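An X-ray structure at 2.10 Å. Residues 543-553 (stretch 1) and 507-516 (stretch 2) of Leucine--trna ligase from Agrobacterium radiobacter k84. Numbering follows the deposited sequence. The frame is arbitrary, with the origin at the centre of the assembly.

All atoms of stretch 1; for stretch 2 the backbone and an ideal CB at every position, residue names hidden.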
ATOM      1  N   VAL B 543     -17.966   0.220   2.305  1.00 33.31           N
ATOM      2  CA  VAL B 543     -18.980  -0.198   3.269  1.00 34.80           C
ATOM      3  C   VAL B 543     -19.273   0.962   4.226  1.00 31.26           C
ATOM      4  O   VAL B 543     -20.422   1.335   4.378  1.00 32.80           O
ATOM      5  CB  VAL B 543     -18.558  -1.487   4.038  1.00 32.25           C
ATOM      6  CG1 VAL B 543     -19.522  -1.761   5.185  1.00 37.76           C
ATOM      7  CG2 VAL B 543     -18.539  -2.656   3.106  1.00 31.00           C
ATOM      8  N   LEU B 544     -18.236   1.549   4.830  1.00 28.12           N
ATOM      9  CA  LEU B 544     -18.445   2.609   5.780  1.00 30.24           C
ATOM     10  C   LEU B 544     -19.006   3.871   5.143  1.00 34.62           C
ATOM     11  O   LEU B 544     -19.748   4.632   5.795  1.00 32.91           O
ATOM     12  CB  LEU B 544     -17.140   2.931   6.578  1.00 33.59           C
ATOM     13  CG  LEU B 544     -16.564   1.780   7.421  1.00 32.96           C
ATOM     14  CD1 LEU B 544     -15.160   2.117   7.924  1.00 34.69           C
ATOM     15  CD2 LEU B 544     -17.501   1.425   8.581  1.00 35.90           C
ATOM     16  N   HIS B 545     -18.652   4.105   3.886  1.00 36.26           N
ATOM     17  CA  HIS B 545     -19.244   5.188   3.089  1.00 37.17           C
ATOM     18  C   HIS B 545     -20.752   4.950   2.979  1.00 35.11           C
ATOM     19  O   HIS B 545     -21.554   5.729   3.518  1.00 32.05           O
ATOM     20  CB  HIS B 545     -18.565   5.256   1.713  1.00 38.29           C
ATOM     21  CG  HIS B 545     -19.125   6.282   0.784  1.00 41.90           C
ATOM     22  ND1 HIS B 545     -19.003   6.176  -0.583  1.00 50.59           N
ATOM     23  CD2 HIS B 545     -19.790   7.436   1.008  1.00 45.31           C
ATOM     24  CE1 HIS B 545     -19.566   7.222  -1.161  1.00 49.84           C
ATOM     25  NE2 HIS B 545     -20.044   8.005  -0.217  1.00 45.33           N
ATOM     26  N   ASP B 546     -21.137   3.820   2.420  1.00 35.53           N
ATOM     27  CA  ASP B 546     -22.566   3.502   2.302  1.00 38.30           C
ATOM     28  C   ASP B 546     -23.323   3.571   3.640  1.00 41.56           C
ATOM     29  O   ASP B 546     -24.478   3.952   3.647  1.00 47.11           O
ATOM     30  CB  ASP B 546     -22.804   2.110   1.739  1.00 35.57           C
ATOM     31  CG  ASP B 546     -22.207   1.900   0.400  1.00 36.81           C
ATOM     32  OD1 ASP B 546     -21.827   2.866  -0.320  1.00 38.84           O
ATOM     33  OD2 ASP B 546     -22.080   0.707   0.051  1.00 42.23           O
ATOM     34  N   LEU B 547     -22.678   3.248   4.757  1.00 38.46           N
ATOM     35  CA  LEU B 547     -23.391   3.293   6.033  1.00 40.37           C
ATOM     36  C   LEU B 547     -23.331   4.631   6.733  1.00 39.38           C
ATOM     37  O   LEU B 547     -23.822   4.728   7.833  1.00 40.87           O
ATOM     38  CB  LEU B 547     -22.822   2.266   6.994  1.00 42.32           C
ATOM     39  CG  LEU B 547     -22.809   0.813   6.575  1.00 42.04           C
ATOM     40  CD1 LEU B 547     -22.256   0.007   7.742  1.00 40.52           C
ATOM     41  CD2 LEU B 547     -24.158   0.318   6.172  1.00 43.52           C
ATOM     42  N   GLY B 548     -22.685   5.644   6.153  1.00 36.46           N
ATOM     43  CA  GLY B 548     -22.743   7.001   6.721  1.00 33.70           C
ATOM     44  C   GLY B 548     -21.580   7.455   7.566  1.00 33.66           C
ATOM     45  O   GLY B 548     -21.551   8.614   8.008  1.00 36.58           O
ATOM     46  N   TYR B 549     -20.579   6.600   7.786  1.00 29.15           N
ATOM     47  CA  TYR B 549     -19.474   7.056   8.632  1.00 29.88           C
ATOM     48  C   TYR B 549     -18.606   8.140   7.968  1.00 31.38           C
ATOM     49  O   TYR B 549     -18.006   9.006   8.654  1.00 35.95           O
ATOM     50  CB  TYR B 549     -18.606   5.889   9.023  1.00 33.28           C
ATOM     51  CG  TYR B 549     -19.294   4.870   9.951  1.00 33.02           C
ATOM     52  CD1 TYR B 549     -20.077   3.859   9.423  1.00 33.99           C
ATOM     53  CD2 TYR B 549     -19.178   4.958  11.328  1.00 34.26           C
ATOM     54  CE1 TYR B 549     -20.714   2.957  10.235  1.00 36.61           C
ATOM     55  CE2 TYR B 549     -19.825   4.054  12.167  1.00 35.43           C
ATOM     56  CZ  TYR B 549     -20.585   3.057  11.601  1.00 37.46           C
ATOM     57  OH  TYR B 549     -21.215   2.099  12.347  1.00 40.38           O
ATOM     58  N   ILE B 550     -18.483   8.035   6.644  1.00 32.07           N
ATOM     59  CA  ILE B 550     -17.631   8.888   5.885  1.00 32.55           C
ATOM     60  C   ILE B 550     -18.304   9.231   4.590  1.00 34.24           C
ATOM     61  O   ILE B 550     -19.230   8.560   4.210  1.00 37.51           O
ATOM     62  CB  ILE B 550     -16.281   8.224   5.600  1.00 33.95           C
ATOM     63  CG1 ILE B 550     -16.474   6.858   4.929  1.00 35.48           C
ATOM     64  CG2 ILE B 550     -15.507   8.064   6.873  1.00 34.24           C
ATOM     65  CD1 ILE B 550     -15.203   6.092   4.661  1.00 33.10           C
ATOM     66  N   GLU B 551     -17.814  10.268   3.904  1.00 38.75           N
ATOM     67  CA  GLU B 551     -18.421  10.721   2.629  1.00 41.78           C
ATOM     68  C   GLU B 551     -17.569  10.447   1.388  1.00 40.59           C
ATOM     69  O   GLU B 551     -17.916  10.880   0.290  1.00 42.90           O
ATOM     70  CB  GLU B 551     -18.794  12.208   2.736  1.00 46.30           C
ATOM     71  CG  GLU B 551     -20.148  12.429   3.456  1.00 59.91           C
ATOM     72  CD  GLU B 551     -20.398  13.859   3.987  1.00 70.84           C
ATOM     73  OE1 GLU B 551     -19.549  14.778   3.821  1.00 79.45           O
ATOM     74  OE2 GLU B 551     -21.472  14.075   4.590  1.00 74.11           O
ATOM     75  N   PHE B 552     -16.490   9.693   1.546  1.00 38.11           N
ATOM     76  CA  PHE B 552     -15.580   9.384   0.430  1.00 35.04           C
ATOM     77  C   PHE B 552     -15.541   7.886   0.273  1.00 35.07           C
ATOM     78  O   PHE B 552     -15.897   7.144   1.190  1.00 35.56           O
ATOM     79  CB  PHE B 552     -14.183   9.988   0.652  1.00 33.89           C
ATOM     80  CG  PHE B 552     -13.566   9.597   1.949  1.00 33.19           C
ATOM     81  CD1 PHE B 552     -13.849  10.308   3.109  1.00 32.45           C
ATOM     82  CD2 PHE B 552     -12.765   8.464   2.028  1.00 34.48           C
ATOM     83  CE1 PHE B 552     -13.280   9.950   4.313  1.00 35.44           C
ATOM     84  CE2 PHE B 552     -12.241   8.065   3.240  1.00 36.39           C
ATOM     85  CZ  PHE B 552     -12.495   8.809   4.390  1.00 37.25           C
ATOM     86  N   ASP B 553     -15.111   7.444  -0.887  1.00 32.95           N
ATOM     87  CA  ASP B 553     -15.333   6.088  -1.353  1.00 36.33           C
ATOM     88  C   ASP B 553     -14.045   5.333  -1.555  1.00 35.02           C
ATOM     89  O   ASP B 553     -14.080   4.152  -1.895  1.00 34.09           O
ATOM     90  CB  ASP B 553     -16.094   6.154  -2.702  1.00 40.13           C
ATOM     91  CG  ASP B 553     -16.906   4.910  -2.978  1.00 46.37           C
ATOM     92  OD1 ASP B 553     -17.748   4.558  -2.122  1.00 53.57           O
ATOM     93  OD2 ASP B 553     -16.747   4.290  -4.035  1.00 44.58           O
ATOM     94  N   UNK B 507     -16.927   6.757  19.952  1.00 34.90           N
ATOM     95  CA  UNK B 507     -17.468   6.423  18.640  1.00 33.11           C
ATOM     96  C   UNK B 507     -16.302   5.905  17.752  1.00 29.76           C
ATOM     97  O   UNK B 507     -15.204   6.358  17.892  1.00 31.35           O
ATOM     98  CB  UNK B 507     -18.155   7.636  18.010  1.00 33.11           C
ATOM     99  N   UNK B 508     -16.540   4.925  16.899  1.00 28.82           N
ATOM    100  CA  UNK B 508     -15.414   4.358  16.186  1.00 32.00           C
ATOM    101  C   UNK B 508     -14.725   5.431  15.314  1.00 31.61           C
ATOM    102  O   UNK B 508     -13.504   5.696  15.507  1.00 30.91           O
ATOM    103  CB  UNK B 508     -15.877   3.179  15.328  1.00 32.00           C
ATOM    104  N   UNK B 509     -15.531   6.150  14.536  1.00 29.29           N
ATOM    105  CA  UNK B 509     -15.036   7.153  13.587  1.00 32.12           C
ATOM    106  C   UNK B 509     -15.698   8.559  13.741  1.00 35.04           C
ATOM    107  O   UNK B 509     -16.908   8.684  13.757  1.00 35.85           O
ATOM    108  CB  UNK B 509     -15.266   6.638  12.165  1.00 32.12           C
ATOM    109  N   UNK B 510     -14.869   9.592  13.840  1.00 33.67           N
ATOM    110  CA  UNK B 510     -15.297  10.964  13.945  1.00 32.77           C
ATOM    111  C   UNK B 510     -15.526  11.453  12.503  1.00 37.11           C
ATOM    112  O   UNK B 510     -14.581  11.835  11.815  1.00 32.42           O
ATOM    113  CB  UNK B 510     -14.273  11.819  14.694  1.00 32.77           C
ATOM    114  N   UNK B 511     -16.773  11.333  12.037  1.00 35.61           N
ATOM    115  CA  UNK B 511     -17.160  11.701  10.685  1.00 42.01           C
ATOM    116  C   UNK B 511     -16.695  13.089  10.283  1.00 42.43           C
ATOM    117  O   UNK B 511     -16.197  13.286   9.187  1.00 43.22           O
ATOM    118  CB  UNK B 511     -18.681  11.614  10.543  1.00 42.01           C
ATOM    119  N   UNK B 512     -16.836  14.046  11.181  1.00 39.71           N
ATOM    120  CA  UNK B 512     -16.590  15.407  10.799  1.00 43.89           C
ATOM    121  C   UNK B 512     -15.053  15.651  10.644  1.00 44.90           C
ATOM    122  O   UNK B 512     -14.645  16.289   9.662  1.00 46.04           O
ATOM    123  CB  UNK B 512     -17.203  16.353  11.833  1.00 43.89           C
ATOM    124  N   UNK B 513     -14.211  15.093  11.530  1.00 38.59           N
ATOM    125  CA  UNK B 513     -12.747  15.148  11.341  1.00 39.22           C
ATOM    126  C   UNK B 513     -12.279  14.381  10.088  1.00 39.46           C
ATOM    127  O   UNK B 513     -11.513  14.912   9.286  1.00 34.63           O
ATOM    128  CB  UNK B 513     -12.046  14.579  12.576  1.00 39.22           C
ATOM    129  N   UNK B 514     -12.738  13.133   9.954  1.00 37.89           N
ATOM    130  CA  UNK B 514     -12.367  12.238   8.870  1.00 39.22           C
ATOM    131  C   UNK B 514     -12.681  12.765   7.510  1.00 41.80           C
ATOM    132  O   UNK B 514     -11.931  12.548   6.566  1.00 39.66           O
ATOM    133  CB  UNK B 514     -13.062  10.887   9.048  1.00 39.22           C
ATOM    134  N   UNK B 515     -13.853  13.357   7.373  1.00 40.27           N
ATOM    135  CA  UNK B 515     -14.238  13.909   6.071  1.00 39.61           C
ATOM    136  C   UNK B 515     -13.416  15.139   5.653  1.00 36.73           C
ATOM    137  O   UNK B 515     -13.388  15.488   4.485  1.00 35.14           O
ATOM    138  CB  UNK B 515     -15.722  14.280   6.098  1.00 39.61           C
ATOM    139  N   UNK B 516     -12.751  15.779   6.602  1.00 37.27           N
ATOM    140  CA  UNK B 516     -11.817  16.854   6.315  1.00 39.25           C
ATOM    141  C   UNK B 516     -10.410  16.331   6.067  1.00 38.89           C
ATOM    142  O   UNK B 516      -9.807  16.716   5.082  1.00 36.58           O
ATOM    143  CB  UNK B 516     -11.804  17.861   7.467  1.00 39.25           C
TER

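Stretch 1 offers this contact the end of a helix and the loop that leaves it. The helix closes at Gly548 in a Schellman motif, and beyond it the carbonyl O of Tyr549 and the amide N of Glu551 face stretch 2, among the side chains of Leu544, Tyr549, Ile550 and Phe552.

Position 507 points sideways, and its ideal CB has nothing of stretch 1 within 5.5 Å. This contact sets no demand there, and many polar residues would do; it is Asn507, which makes no contact across.

Position 508 points toward stretch 1, its ideal CB 5.1 Å from Tyr549 CE2. A compact apolar group would suit, and the phi of -61° also admits proline. Pro508 is deposited, with its CG 4.4 Å from Tyr549 CE2, a loose packing against the ring.

Position 509 is the apolar centre. Its CB points toward stretch 1, 4.3 Å from Tyr549 CD2 and 5.5 Å from Ile550 CG2, and Leu544 lies deeper in the same hollow. Leucine, isoleucine, methionine or valine could each use part of this space, though only a longer chain would approach Leu544. Ile509 extends CD1 to 3.8 Å from Leu544 CD1 and 4.3 Å from Tyr549 CB, while its CG2 lies 4.4 Å from Ile550 CG2.

Position 510 points away and immediately precedes a helix, where Asp, Asn, Ser or Thr can cap free amides. Asp510 does so: the backbone N of 513 donates to Asp510 OD1 at 3.1 Å, a capping bond.

Position 511 begins the helix. Its CB is a tight 3.3 Å from Tyr549 O, which asks for a small residue, preferably one with a donor for that carbonyl. Serine fits well; alanine would fit but bring no donor for that carbonyl. Ser511, with chi1 m, donates from OG to Tyr549 O at 2.7 Å.

Positions 512 and 513 have nothing of stretch 1 within 5.5 Å of their ideal CBs, so the contact leaves them free. They are Ser512 and Leu513.

Position 514 points toward stretch 1, with Ile550 CG2 at 4.3 Å and Phe552 CE1 at 4.8 Å from its ideal CB. A small, fairly apolar residue such as Ala, Cys or Val is a reasonable guess. Cys514 packs its CB 4.3 Å from Ile550 CG2.

Position 515 points sideways, but the Glu551 amide lies within reach of a side chain of moderate length. The site calls for an acceptor; Asn, Asp or Gln are candidates, and the nearby Glu551 carboxylate, with OE1 4.5 Å from the ideal CB, makes a neutral amide attractive. Asn515 brings its end nearer, and OD1 accepts from Glu551 N at 2.8 Å. Its other amide atom is used too: ND2 donates to a water at 3.1 Å, and that water donates to Gly548 O, also at 3.1 Å. One side chain thus serves two backbone sites of the loop, one directly and one through water.

Position 516 points away, and a long polar chain is acceptable; Lys516 stays clear of stretch 1.

Stretch 2, residues 507-516: NPIDSSLCNK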
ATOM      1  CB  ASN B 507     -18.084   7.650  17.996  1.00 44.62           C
ATOM      2  CG  ASN B 507     -19.190   8.252  18.828  1.00 53.89           C
ATOM      3  OD1 ASN B 507     -19.118   9.424  19.211  1.00 58.06           O
ATOM      4  ND2 ASN B 507     -20.218   7.440  19.131  1.00 56.79           N
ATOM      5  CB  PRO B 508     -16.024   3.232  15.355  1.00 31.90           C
ATOM      6  CG  PRO B 508     -17.420   3.067  15.777  1.00 30.54           C
ATOM      7  CD  PRO B 508     -17.814   4.234  16.614  1.00 31.62           C
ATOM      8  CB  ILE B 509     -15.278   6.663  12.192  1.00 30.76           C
ATOM      9  CG1 ILE B 509     -14.446   5.416  11.926  1.00 31.83           C
ATOM     10  CG2 ILE B 509     -14.874   7.726  11.181  1.00 34.69           C
ATOM     11  CD1 ILE B 509     -14.851   4.678  10.667  1.00 31.55           C
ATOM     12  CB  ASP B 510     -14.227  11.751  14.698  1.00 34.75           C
ATOM     13  CG  ASP B 510     -14.660  13.184  14.993  1.00 39.14           C
ATOM     14  OD1 ASP B 510     -15.279  13.801  14.111  1.00 39.77           O
ATOM     15  OD2 ASP B 510     -14.331  13.696  16.065  1.00 40.37           O
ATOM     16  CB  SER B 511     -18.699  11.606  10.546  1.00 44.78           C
ATOM     17  OG  SER B 511     -19.103  10.252  10.735  1.00 46.29           O
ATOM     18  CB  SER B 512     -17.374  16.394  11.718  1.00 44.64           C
ATOM     19  OG  SER B 512     -16.626  16.832  12.839  1.00 50.80           O
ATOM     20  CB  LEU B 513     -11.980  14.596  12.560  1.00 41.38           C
ATOM     21  CG  LEU B 513     -11.839  15.420  13.832  1.00 41.77           C
ATOM     22  CD1 LEU B 513     -10.755  14.874  14.740  1.00 42.40           C
ATOM     23  CD2 LEU B 513     -11.516  16.864  13.470  1.00 47.32           C
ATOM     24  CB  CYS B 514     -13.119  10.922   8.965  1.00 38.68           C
ATOM     25  SG  CYS B 514     -12.170   9.703   9.810  1.00 43.01           S
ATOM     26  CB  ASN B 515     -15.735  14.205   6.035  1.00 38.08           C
ATOM     27  CG  ASN B 515     -16.590  12.934   6.002  1.00 38.23           C
ATOM     28  OD1 ASN B 515     -16.204  11.876   5.456  1.00 39.72           O
ATOM     29  ND2 ASN B 515     -17.776  13.049   6.537  1.00 36.05           N
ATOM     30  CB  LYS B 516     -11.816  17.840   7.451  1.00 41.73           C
ATOM     31  CG  LYS B 516     -13.053  18.704   7.376  1.00 49.35           C
ATOM     32  CD  LYS B 516     -13.120  19.673   8.530  1.00 60.26           C
ATOM     33  CE  LYS B 516     -14.307  20.630   8.346  1.00 71.82           C
ATOM     34  NZ  LYS B 516     -14.789  21.216   9.636  1.00 74.45           N
TER
HETATM   35  O   HOH W   1     -20.123  11.072   6.847  1.00 39.36           O
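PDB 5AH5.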